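Local coordinates for protein lantibiotic dehydratase (PDB 5EHK) that probably dehydrates serine and threonine residues of the NAI-107 precursor peptide in a tRNA-dependent manner during lantibiotic biosynthesis, at residues L129-I134 with L749-R754. Residues are numbered along the deposited sequence; the frame is centred on the assembly and turned at random.
Sequences LLRYDI and LRDELR
A salt-bridge network formed by Arg131, Asp751 and Glu752 joins helix 119-138 to helix 743-755 in this lantibiotic dehydratase, a worked example of one guanidinium shared by two carboxylates on consecutive residues of a helix. The two backbones stand well apart, 10.0 Å between CA of Arg131 and CA of Glu752, and the long arginine side chain spans most of that distance. Its CG is anti to the carbonyl carbon (chi1 -67°), and the chain then runs extended to NE, which carries the guanidinium across to the acidic pair. Both acids meet the edge of that flat group. NH2 of Arg131 donates to OD2 of Asp751 at 3.1 Å, the oxygen lying in the guanidinium plane, although the N-H...O angle of 142° leaves the bond appreciably bent. At the acceptor end, NH2 of Arg131 meets OD2 from above the Asp751 carboxylate plane.

Glu752 reaches the same guanidinium with a chain bent at its second torsion, its OE1 turned to NH1 of Arg131. That second salt bridge is modelled implausibly short, so its exact geometry is doubtful. The buried carboxylate of Glu752 is also engaged within its own helix region, where OE2 forms a salt bridge with Arg755 and is hydrogen-bonded to the hydroxyl of Thr756; these partners would be expected to stabilise its negative charge. Beside the polar link, Ile134 rests on Leu748 of helix 743-755, and also touches Leu736 of strand 735-739. Across the network, the guanidinium plane of Arg131 stands 56° from the carboxylate plane of Asp751.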
# COMPACT_ATOMS: atom_id res chain seq x y z
N LEU A 129 -15.04 8.98 -42.22
CA LEU A 129 -16.37 8.74 -42.77
C LEU A 129 -16.77 7.29 -42.60
O LEU A 129 -17.92 6.98 -42.28
CB LEU A 129 -16.40 9.07 -44.25
CG LEU A 129 -17.79 8.81 -44.82
CD1 LEU A 129 -18.70 10.01 -44.58
CD2 LEU A 129 -17.71 8.42 -46.28
N LEU A 130 -15.80 6.40 -42.76
CA LEU A 130 -16.02 4.97 -42.63
C LEU A 130 -16.46 4.62 -41.21
O LEU A 130 -17.30 3.76 -41.02
CB LEU A 130 -14.77 4.18 -43.00
CG LEU A 130 -14.84 2.66 -42.96
CD1 LEU A 130 -15.94 2.15 -43.87
CD2 LEU A 130 -13.49 2.06 -43.34
N ARG A 131 -15.87 5.29 -40.23
CA ARG A 131 -16.23 5.10 -38.84
C ARG A 131 -17.69 5.47 -38.64
O ARG A 131 -18.41 4.78 -37.92
CB ARG A 131 -15.35 5.93 -37.92
CG ARG A 131 -13.91 5.49 -37.91
CD ARG A 131 -13.07 6.42 -37.08
NE ARG A 131 -11.66 6.14 -37.29
CZ ARG A 131 -11.00 5.16 -36.68
NH1 ARG A 131 -11.64 4.38 -35.80
NH2 ARG A 131 -9.72 4.95 -36.93
N TYR A 132 -18.09 6.59 -39.23
CA TYR A 132 -19.47 7.07 -39.13
C TYR A 132 -20.49 6.19 -39.89
O TYR A 132 -21.65 6.09 -39.50
CB TYR A 132 -19.56 8.52 -39.61
CG TYR A 132 -18.98 9.54 -38.64
CD1 TYR A 132 -19.33 9.54 -37.29
CD2 TYR A 132 -18.06 10.49 -39.07
CE1 TYR A 132 -18.80 10.46 -36.41
CE2 TYR A 132 -17.52 11.41 -38.20
CZ TYR A 132 -17.89 11.39 -36.87
OH TYR A 132 -17.35 12.31 -36.01
N ASP A 133 -20.06 5.56 -40.98
CA ASP A 133 -20.93 4.70 -41.78
C ASP A 133 -21.22 3.45 -40.95
O ASP A 133 -22.36 3.19 -40.59
CB ASP A 133 -20.23 4.33 -43.09
CG ASP A 133 -21.16 3.66 -44.12
OD1 ASP A 133 -22.11 2.93 -43.75
OD2 ASP A 133 -20.91 3.86 -45.34
N ILE A 134 -20.15 2.73 -40.62
CA ILE A 134 -20.21 1.55 -39.78
C ILE A 134 -21.05 1.80 -38.54
O ILE A 134 -21.86 0.96 -38.15
CB ILE A 134 -18.80 1.14 -39.33
CG1 ILE A 134 -17.99 0.72 -40.55
CG2 ILE A 134 -18.85 0.00 -38.32
CD1 ILE A 134 -16.65 0.16 -40.23
N LEU A 749 -8.98 -1.25 -38.88
CA LEU A 749 -8.51 -1.94 -37.69
C LEU A 749 -7.06 -1.57 -37.41
O LEU A 749 -6.64 -1.53 -36.26
CB LEU A 749 -8.65 -3.46 -37.82
CG LEU A 749 -8.04 -4.30 -36.69
CD1 LEU A 749 -8.91 -4.25 -35.47
CD2 LEU A 749 -7.80 -5.75 -37.11
N ARG A 750 -6.30 -1.30 -38.46
CA ARG A 750 -4.90 -0.96 -38.27
C ARG A 750 -4.78 0.43 -37.67
O ARG A 750 -4.03 0.64 -36.72
CB ARG A 750 -4.12 -1.06 -39.58
CG ARG A 750 -2.62 -0.83 -39.45
CD ARG A 750 -1.97 -1.00 -40.82
NE ARG A 750 -0.52 -0.80 -40.82
CZ ARG A 750 0.24 -1.03 -41.88
NH1 ARG A 750 -0.31 -1.44 -43.02
NH2 ARG A 750 1.55 -0.83 -41.82
N ASP A 751 -5.52 1.37 -38.23
CA ASP A 751 -5.51 2.75 -37.75
C ASP A 751 -6.01 2.80 -36.32
O ASP A 751 -5.46 3.52 -35.48
CB ASP A 751 -6.40 3.62 -38.63
CG ASP A 751 -6.20 5.10 -38.39
OD1 ASP A 751 -5.08 5.51 -38.03
OD2 ASP A 751 -7.18 5.86 -38.54
N GLU A 752 -7.06 2.04 -36.05
CA GLU A 752 -7.66 2.01 -34.72
C GLU A 752 -6.72 1.42 -33.68
O GLU A 752 -6.75 1.81 -32.52
CB GLU A 752 -9.00 1.26 -34.74
CG GLU A 752 -9.77 1.35 -33.43
CD GLU A 752 -10.31 2.74 -33.13
OE1 GLU A 752 -10.76 3.45 -34.06
OE2 GLU A 752 -10.28 3.14 -31.95
N LEU A 753 -5.89 0.45 -34.10
CA LEU A 753 -4.94 -0.17 -33.19
C LEU A 753 -3.72 0.71 -32.90
O LEU A 753 -3.25 0.78 -31.77
CB LEU A 753 -4.51 -1.55 -33.69
CG LEU A 753 -3.59 -2.33 -32.74
CD1 LEU A 753 -4.10 -2.27 -31.32
CD2 LEU A 753 -3.47 -3.78 -33.19
N ARG A 754 -3.22 1.39 -33.92
CA ARG A 754 -2.13 2.34 -33.73
C ARG A 754 -2.61 3.39 -32.75
O ARG A 754 -1.87 3.84 -31.87
CB ARG A 754 -1.75 3.01 -35.05
CG ARG A 754 -1.26 2.06 -36.15
CD ARG A 754 -1.07 2.77 -37.49
NE ARG A 754 -0.07 3.83 -37.41
CZ ARG A 754 0.24 4.65 -38.42
NH1 ARG A 754 -0.37 4.53 -39.59
NH2 ARG A 754 1.17 5.58 -38.24